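PDB 3VNX: ferritin from Ulva pertusa, which probably stores iron inside a 24-subunit shell and oxidises Fe(II) to Fe(III) through its ferroxidase activity. Local coordinates for residues L142-Q146 / V161-L166; Q47-E51 / N138-L142; S55-H59 / A131-E135. Residue numbers count along the deposited sequence, not the author numbering.

Contact 1 of 3, residues L142-Q146 / V161-L166; sequences LQALQ and VEGGLL. With CA (calcium ion), chain E.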
loop_
_atom_site.group_PDB
_atom_site.type_symbol
_atom_site.label_atom_id
_atom_site.label_comp_id
_atom_site.label_asym_id
_atom_site.label_seq_id
_atom_site.Cartn_x
_atom_site.Cartn_y
_atom_site.Cartn_z
ATOM N N LEU A 142 -10.913 -50.290 -20.978
ATOM C CA LEU A 142 -9.748 -49.964 -20.171
ATOM C C LEU A 142 -9.318 -51.189 -19.373
ATOM O O LEU A 142 -8.129 -51.483 -19.299
ATOM C CB LEU A 142 -10.000 -48.749 -19.266
ATOM C CG LEU A 142 -9.893 -47.415 -20.014
ATOM C CD1 LEU A 142 -10.400 -46.235 -19.182
ATOM C CD2 LEU A 142 -8.465 -47.185 -20.491
ATOM N N GLN A 143 -10.286 -51.907 -18.795
ATOM C CA GLN A 143 -9.983 -53.133 -18.061
ATOM C C GLN A 143 -9.210 -54.148 -18.926
ATOM O O GLN A 143 -8.184 -54.703 -18.509
ATOM C CB GLN A 143 -11.267 -53.751 -17.509
ATOM C CG GLN A 143 -11.698 -53.174 -16.157
ATOM C CD GLN A 143 -13.123 -53.542 -15.802
ATOM O OE1 GLN A 143 -13.884 -54.001 -16.654
ATOM N NE2 GLN A 143 -13.492 -53.340 -14.545
ATOM N N ALA A 144 -9.704 -54.371 -20.136
ATOM C CA ALA A 144 -9.017 -55.209 -21.107
ATOM C C ALA A 144 -7.596 -54.712 -21.389
ATOM O O ALA A 144 -6.654 -55.517 -21.528
ATOM C CB ALA A 144 -9.837 -55.286 -22.420
ATOM N N LEU A 145 -7.429 -53.392 -21.480
ATOM C CA LEU A 145 -6.106 -52.848 -21.795
ATOM C C LEU A 145 -5.116 -53.191 -20.694
ATOM O O LEU A 145 -3.963 -53.540 -20.960
ATOM C CB LEU A 145 -6.133 -51.333 -22.044
ATOM C CG LEU A 145 -4.747 -50.667 -22.084
ATOM C CD1 LEU A 145 -3.822 -51.321 -23.083
ATOM C CD2 LEU A 145 -4.837 -49.172 -22.367
ATOM N N GLN A 146 -5.557 -53.117 -19.449
ATOM C CA GLN A 146 -4.628 -53.438 -18.377
ATOM C C GLN A 146 -4.385 -54.956 -18.314
ATOM O O GLN A 146 -3.297 -55.406 -17.926
ATOM C CB GLN A 146 -5.081 -52.830 -17.039
ATOM C CG GLN A 146 -5.917 -53.727 -16.161
ATOM C CD GLN A 146 -5.086 -54.725 -15.372
ATOM O OE1 GLN A 146 -4.062 -54.380 -14.759
ATOM N NE2 GLN A 146 -5.534 -55.972 -15.375
ATOM N N VAL A 161 -1.719 -47.316 -16.544
ATOM C CA VAL A 161 -3.096 -47.464 -16.986
ATOM C C VAL A 161 -4.063 -47.364 -15.819
ATOM O O VAL A 161 -5.122 -46.738 -15.929
ATOM C CB VAL A 161 -3.328 -48.813 -17.731
ATOM C CG1 VAL A 161 -4.821 -49.107 -17.879
ATOM C CG2 VAL A 161 -2.655 -48.795 -19.089
ATOM N N GLU A 162 -3.708 -47.976 -14.698
ATOM C CA GLU A 162 -4.685 -48.094 -13.616
ATOM C C GLU A 162 -4.765 -46.829 -12.774
ATOM O O GLU A 162 -5.844 -46.435 -12.329
ATOM C CB GLU A 162 -4.453 -49.355 -12.765
ATOM C CG GLU A 162 -3.034 -49.534 -12.303
ATOM C CD GLU A 162 -2.623 -50.993 -12.183
ATOM O OE1 GLU A 162 -1.539 -51.234 -11.615
ATOM O OE2 GLU A 162 -3.364 -51.892 -12.651
ATOM N N GLY A 163 -3.632 -46.172 -12.589
ATOM C CA GLY A 163 -3.611 -44.943 -11.820
ATOM C C GLY A 163 -4.144 -43.765 -12.610
ATOM O O GLY A 163 -4.546 -42.753 -12.038
ATOM N N GLY A 164 -4.142 -43.889 -13.933
ATOM C CA GLY A 164 -4.591 -42.808 -14.786
ATOM C C GLY A 164 -6.001 -43.052 -15.273
ATOM O O GLY A 164 -6.946 -43.001 -14.481
ATOM N N LEU A 165 -6.135 -43.354 -16.564
ATOM C CA LEU A 165 -7.437 -43.551 -17.194
ATOM C C LEU A 165 -8.387 -44.505 -16.459
ATOM O O LEU A 165 -9.580 -44.216 -16.298
ATOM C CB LEU A 165 -7.253 -44.029 -18.633
ATOM C CG LEU A 165 -6.494 -43.093 -19.573
ATOM C CD1 LEU A 165 -6.737 -43.535 -21.006
ATOM C CD2 LEU A 165 -6.914 -41.643 -19.390
ATOM N N LEU A 166 -7.878 -45.648 -16.027
ATOM C CA LEU A 166 -8.761 -46.640 -15.435
ATOM C C LEU A 166 -9.468 -46.002 -14.252
ATOM O O LEU A 166 -10.693 -45.975 -14.191
ATOM C CB LEU A 166 -7.977 -47.867 -14.975
ATOM C CG LEU A 166 -8.634 -49.249 -15.104
ATOM C CD1 LEU A 166 -8.049 -50.229 -14.088
ATOM C CD2 LEU A 166 -10.140 -49.178 -14.953
HETATM CA CA CA E . 0.683 -52.797 -10.788
#

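Contact 2 of 3, residues Q47-E51 / N138-L142; sequences QINIE and NFQKL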
loop_
_atom_site.group_PDB
_atom_site.type_symbol
_atom_site.label_atom_id
_atom_site.label_comp_id
_atom_site.label_asym_id
_atom_site.label_seq_id
_atom_site.Cartn_x
_atom_site.Cartn_y
_atom_site.Cartn_z
ATOM N N GLN A 47 -6.583 -48.584 -27.934
ATOM C CA GLN A 47 -7.256 -47.759 -26.939
ATOM C C GLN A 47 -7.160 -46.271 -27.329
ATOM O O GLN A 47 -8.103 -45.500 -27.140
ATOM C CB GLN A 47 -6.681 -48.044 -25.540
ATOM C CG GLN A 47 -7.386 -47.321 -24.391
ATOM C CD GLN A 47 -8.870 -47.621 -24.318
ATOM O OE1 GLN A 47 -9.307 -48.743 -24.584
ATOM N NE2 GLN A 47 -9.653 -46.620 -23.937
ATOM N N ILE A 48 -6.047 -45.870 -27.927
ATOM C CA ILE A 48 -6.014 -44.544 -28.529
ATOM C C ILE A 48 -7.205 -44.365 -29.476
ATOM O O ILE A 48 -7.957 -43.383 -29.372
ATOM C CB ILE A 48 -4.698 -44.272 -29.276
ATOM C CG1 ILE A 48 -3.582 -43.990 -28.277
ATOM C CG2 ILE A 48 -4.853 -43.081 -30.210
ATOM C CD1 ILE A 48 -2.203 -44.312 -28.781
ATOM N N ASN A 49 -7.394 -45.322 -30.381
ATOM C CA ASN A 49 -8.471 -45.210 -31.359
ATOM C C ASN A 49 -9.843 -45.174 -30.703
ATOM O O ASN A 49 -10.764 -44.530 -31.207
ATOM C CB ASN A 49 -8.404 -46.347 -32.392
ATOM C CG ASN A 49 -9.553 -46.292 -33.407
ATOM O OD1 ASN A 49 -10.420 -47.172 -33.428
ATOM N ND2 ASN A 49 -9.563 -45.255 -34.247
ATOM N N ILE A 50 -9.978 -45.868 -29.576
ATOM C CA ILE A 50 -11.252 -45.920 -28.864
ATOM C C ILE A 50 -11.601 -44.560 -28.236
ATOM O O ILE A 50 -12.755 -44.112 -28.285
ATOM C CB ILE A 50 -11.234 -47.040 -27.808
ATOM C CG1 ILE A 50 -11.036 -48.391 -28.499
ATOM C CG2 ILE A 50 -12.515 -47.030 -26.969
ATOM C CD1 ILE A 50 -11.200 -49.582 -27.601
ATOM N N GLU A 51 -10.596 -43.900 -27.658
ATOM C CA GLU A 51 -10.797 -42.593 -27.038
ATOM C C GLU A 51 -11.050 -41.600 -28.145
ATOM O O GLU A 51 -11.982 -40.773 -28.078
ATOM C CB GLU A 51 -9.568 -42.151 -26.226
ATOM C CG GLU A 51 -9.135 -43.099 -25.104
ATOM C CD GLU A 51 -10.052 -43.089 -23.865
ATOM O OE1 GLU A 51 -9.853 -43.964 -22.988
ATOM O OE2 GLU A 51 -10.956 -42.229 -23.747
ATOM N N ASN A 138 -16.311 -48.159 -22.195
ATOM C CA ASN A 138 -14.904 -47.796 -22.161
ATOM C C ASN A 138 -14.200 -48.253 -20.884
ATOM O O ASN A 138 -13.002 -48.505 -20.891
ATOM C CB ASN A 138 -14.681 -46.311 -22.384
ATOM C CG ASN A 138 -13.259 -46.019 -22.819
ATOM O OD1 ASN A 138 -12.595 -46.897 -23.355
ATOM N ND2 ASN A 138 -12.781 -44.803 -22.578
ATOM N N PHE A 139 -14.953 -48.364 -19.794
ATOM C CA PHE A 139 -14.417 -48.894 -18.553
ATOM C C PHE A 139 -13.931 -50.325 -18.802
ATOM O O PHE A 139 -12.820 -50.715 -18.400
ATOM C CB PHE A 139 -15.495 -48.861 -17.476
ATOM C CG PHE A 139 -15.035 -49.334 -16.129
ATOM C CD1 PHE A 139 -13.693 -49.321 -15.787
ATOM C CD2 PHE A 139 -15.960 -49.778 -15.193
ATOM C CE1 PHE A 139 -13.275 -49.761 -14.534
ATOM C CE2 PHE A 139 -15.566 -50.203 -13.947
ATOM C CZ PHE A 139 -14.208 -50.201 -13.612
ATOM N N GLN A 140 -14.746 -51.103 -19.500
ATOM C CA GLN A 140 -14.344 -52.468 -19.813
ATOM C C GLN A 140 -13.168 -52.486 -20.794
ATOM O O GLN A 140 -12.209 -53.251 -20.612
ATOM C CB GLN A 140 -15.532 -53.273 -20.333
ATOM C CG GLN A 140 -16.524 -53.595 -19.226
ATOM C CD GLN A 140 -17.964 -53.696 -19.712
ATOM O OE1 GLN A 140 -18.665 -54.657 -19.391
ATOM N NE2 GLN A 140 -18.411 -52.705 -20.484
ATOM N N LYS A 141 -13.224 -51.636 -21.821
ATOM C CA LYS A 141 -12.079 -51.523 -22.727
ATOM C C LYS A 141 -10.821 -51.240 -21.906
ATOM O O LYS A 141 -9.786 -51.885 -22.094
ATOM C CB LYS A 141 -12.288 -50.428 -23.775
ATOM C CG LYS A 141 -13.350 -50.742 -24.808
ATOM C CD LYS A 141 -13.012 -52.018 -25.591
ATOM C CE LYS A 141 -14.060 -52.324 -26.675
ATOM N NZ LYS A 141 -13.521 -53.222 -27.754
ATOM N N LEU A 142 -10.913 -50.290 -20.978
ATOM C CA LEU A 142 -9.748 -49.964 -20.171
ATOM C C LEU A 142 -9.318 -51.189 -19.373
ATOM O O LEU A 142 -8.129 -51.483 -19.299
ATOM C CB LEU A 142 -10.000 -48.749 -19.266
ATOM C CG LEU A 142 -9.893 -47.415 -20.014
ATOM C CD1 LEU A 142 -10.400 -46.235 -19.182
ATOM C CD2 LEU A 142 -8.465 -47.185 -20.491
#

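Contact 3 of 3, residues S55-H59 / A131-E135; sequences SYVYH and ALSLE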
loop_
_atom_site.group_PDB
_atom_site.type_symbol
_atom_site.label_atom_id
_atom_site.label_comp_id
_atom_site.label_asym_id
_atom_site.label_seq_id
_atom_site.Cartn_x
_atom_site.Cartn_y
_atom_site.Cartn_z
ATOM N N SER A 55 -14.363 -39.360 -28.535
ATOM C CA SER A 55 -14.261 -37.917 -28.633
ATOM C C SER A 55 -15.103 -37.408 -29.806
ATOM O O SER A 55 -15.803 -36.400 -29.689
ATOM C CB SER A 55 -12.802 -37.508 -28.804
ATOM O OG SER A 55 -12.715 -36.144 -29.129
ATOM N N TYR A 56 -15.038 -38.119 -30.933
ATOM C CA TYR A 56 -15.716 -37.696 -32.159
ATOM C C TYR A 56 -17.233 -37.825 -31.980
ATOM O O TYR A 56 -18.011 -36.946 -32.372
ATOM C CB TYR A 56 -15.230 -38.570 -33.312
ATOM C CG TYR A 56 -15.291 -37.983 -34.718
ATOM C CD1 TYR A 56 -14.775 -36.727 -35.001
ATOM C CD2 TYR A 56 -15.810 -38.733 -35.774
ATOM C CE1 TYR A 56 -14.804 -36.219 -36.304
ATOM C CE2 TYR A 56 -15.850 -38.239 -37.070
ATOM C CZ TYR A 56 -15.343 -36.988 -37.336
ATOM O OH TYR A 56 -15.384 -36.501 -38.628
ATOM N N VAL A 57 -17.643 -38.928 -31.372
ATOM C CA VAL A 57 -19.046 -39.153 -31.067
ATOM C C VAL A 57 -19.562 -38.058 -30.157
ATOM O O VAL A 57 -20.645 -37.512 -30.380
ATOM C CB VAL A 57 -19.243 -40.485 -30.358
ATOM C CG1 VAL A 57 -20.682 -40.617 -29.895
ATOM C CG2 VAL A 57 -18.844 -41.629 -31.273
ATOM N N TYR A 58 -18.790 -37.738 -29.120
ATOM C CA TYR A 58 -19.196 -36.673 -28.212
ATOM C C TYR A 58 -19.331 -35.340 -28.932
ATOM O O TYR A 58 -20.215 -34.537 -28.610
ATOM C CB TYR A 58 -18.254 -36.562 -27.017
ATOM C CG TYR A 58 -18.567 -37.604 -25.965
ATOM C CD1 TYR A 58 -19.836 -38.163 -25.891
ATOM C CD2 TYR A 58 -17.605 -38.034 -25.057
ATOM C CE1 TYR A 58 -20.147 -39.121 -24.943
ATOM C CE2 TYR A 58 -17.907 -38.999 -24.100
ATOM C CZ TYR A 58 -19.188 -39.541 -24.047
ATOM O OH TYR A 58 -19.527 -40.507 -23.109
ATOM N N HIS A 59 -18.465 -35.115 -29.920
ATOM C CA HIS A 59 -18.534 -33.892 -30.695
ATOM C C HIS A 59 -19.831 -33.861 -31.511
ATOM O O HIS A 59 -20.452 -32.803 -31.675
ATOM C CB HIS A 59 -17.315 -33.740 -31.600
ATOM C CG HIS A 59 -16.961 -32.317 -31.878
ATOM N ND1 HIS A 59 -15.797 -31.948 -32.525
ATOM C CD2 HIS A 59 -17.603 -31.163 -31.580
ATOM C CE1 HIS A 59 -15.749 -30.632 -32.621
ATOM N NE2 HIS A 59 -16.838 -30.130 -32.059
ATOM N N ALA A 131 -24.431 -41.907 -23.416
ATOM C CA ALA A 131 -23.143 -41.518 -22.840
ATOM C C ALA A 131 -22.699 -42.459 -21.722
ATOM O O ALA A 131 -21.576 -42.960 -21.731
ATOM C CB ALA A 131 -23.197 -40.067 -22.331
ATOM N N LEU A 132 -23.584 -42.689 -20.760
ATOM C CA LEU A 132 -23.300 -43.618 -19.681
ATOM C C LEU A 132 -22.864 -44.960 -20.259
ATOM O O LEU A 132 -21.828 -45.507 -19.875
ATOM C CB LEU A 132 -24.542 -43.798 -18.803
ATOM C CG LEU A 132 -24.494 -44.909 -17.752
ATOM C CD1 LEU A 132 -23.294 -44.759 -16.822
ATOM C CD2 LEU A 132 -25.801 -44.940 -16.956
ATOM N N SER A 133 -23.660 -45.469 -21.194
ATOM C CA SER A 133 -23.418 -46.771 -21.815
ATOM C C SER A 133 -22.038 -46.795 -22.453
ATOM O O SER A 133 -21.283 -47.770 -22.306
ATOM C CB SER A 133 -24.496 -47.077 -22.866
ATOM O OG SER A 133 -25.791 -47.140 -22.273
ATOM N N LEU A 134 -21.713 -45.707 -23.149
ATOM C CA LEU A 134 -20.394 -45.562 -23.761
ATOM C C LEU A 134 -19.284 -45.557 -22.709
ATOM O O LEU A 134 -18.222 -46.143 -22.910
ATOM C CB LEU A 134 -20.334 -44.295 -24.619
ATOM C CG LEU A 134 -21.038 -44.384 -25.979
ATOM C CD1 LEU A 134 -20.958 -43.069 -26.746
ATOM C CD2 LEU A 134 -20.442 -45.510 -26.801
ATOM N N GLU A 135 -19.540 -44.907 -21.578
ATOM C CA GLU A 135 -18.539 -44.821 -20.528
ATOM C C GLU A 135 -18.316 -46.178 -19.868
ATOM O O GLU A 135 -17.171 -46.573 -19.617
ATOM C CB GLU A 135 -18.943 -43.768 -19.503
ATOM C CG GLU A 135 -18.999 -42.358 -20.063
ATOM C CD GLU A 135 -17.642 -41.889 -20.538
ATOM O OE1 GLU A 135 -16.632 -42.444 -20.057
ATOM O OE2 GLU A 135 -17.579 -40.978 -21.388
#

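Contact 1 of 3, residues L142-Q146 / V161-L166
L142 lies over the backbone and side chain of L165: its CD2 is 3.9 Å from CB of L165, and its CD1 sits 3.6 Å from the carbonyl O of L165. CB of L142 also meets CD2 of L166 at 4.3 Å. One turn further along 142-146, CD2 of L145 touches CG2 of V161 at 4.0 Å, while CB of Q146 covers CG1 of V161 at 3.8 Å, so V161 is held by two neighbouring side chains of the facing helix. The segments belong to helices 123-151 and 155-201, which are consecutive in the chain and antiparallel; the short segments cross at 161° with their axes 10.4 Å apart, L142 pairing with L166 and Q146 with V161. Helix 161-166 is locally widened: N of L166 bonds O of V161 at 3.0 Å, a pi-type turn that spans G163 and G164, neither of which touches 142-146. L142 and L145 also pack on Q47 of helix 38-66 and L165 on H89 of helix 73-99, so L142, L145 and L165 face the core of the four-helix bundle, whereas Q146, E162 and L166 meet A155 of a neighbouring subunit. At the polar end of the interface E162 binds a calcium ion through OE1 at 2.8 Å, a position consistent with the acidic threefold channel of ferritins. The helix pair is joined largely through aliphatic side chains, while the carboxylate of E162 supplies a metal ligand at the subunit junction.

Contact 2 of 3, residues Q47-E51 / N138-L142
Segments 47-51 and 138-142 run antiparallel at 166°, their axes 11.1 Å apart; Q47 lies opposite K141, with 7.4 Å between their CA atoms, and I50 opposite N138, with 7.9 Å. Polar side chains fill the space between these helices. NE2 of Q47 donates to OD1 of N138 at 3.0 Å, ND2 of N138 donates to OE1 of E51 at 3.1 Å, and NE2 of Q47 also bonds OE1 of E51 at 2.8 Å, closing a three-residue ring. Beside it, CD1 of I50 makes an aliphatic contact with CD of K141 at 3.6 Å, and CD2 of L142 packs against the amide NE2 of Q47 at 3.7 Å. E51 also approaches E86 of helix 73-99, and its side chain is about 3 Å from a bound calcium ion, consistent with the ferroxidase site of ferritins. Two amide donors on OE1 hold the buried carboxylate of E51 in place, and the nearby cation can offset the meeting of like charges.

Contact 3 of 3, residues S55-H59 / A131-E135
V57 and L134 form the apolar centre, with CG1 of V57 4.0 Å from CD1 of L134. The Y58 ring extends this patch across the gap: its CE1 lies 4.1 Å from CB of A131 and 4.4 Å from CD1 of L134. At the tip of the ring the contact turns polar. OH of Y58 donates a short 2.6 Å hydrogen bond to OE2 of E135, which lies at the ring edge near its plane. The segments are nearly antiparallel (176°), and at 12.0 Å between axes the long tyrosine reaches across beside the V57-L134 contact. The other carboxylate oxygen of E135 bonds NE2 of Q169 on helix 155-201, while Y58 rests on A82 of helix 73-99, so all four bundle helices meet here. On the outer side of helix 38-66, NE2 of H59 is hydrogen-bonded to ND1 of H91 of a neighbouring subunit, and the two rings meet. A tyrosine, a glutamate and a glutamine joined in this way are familiar from the ferroxidase centre of ferritins. The Y58 bond orients E135 beside the metal site and gives helices 38-66 and 123-151 a direct polar tie at the edge of their apolar contact.

How the contacts relate
Helix 123-151 takes part in all three contacts, which follow one another along it. Contacts 1 and 2 share L142 and have centres 9 Å apart; they touch directly, CD2 of L166 lying 3.2 Å from CE1 of F139, and CD2 of L145 3.7 Å from CG of Q47. Contacts 2 and 3 join the same two helices, centres 11 Å apart, and bring the side chains of E51 and E135 to about 3 Å and 5 Å from bound calcium, probably in the ferroxidase centre. Contacts 1 and 3, with centres 18 Å apart, do not touch. The calcium ion held by E162 marks a separate site, 18.4 Å from OE1 of E51, probably on the iron entry route.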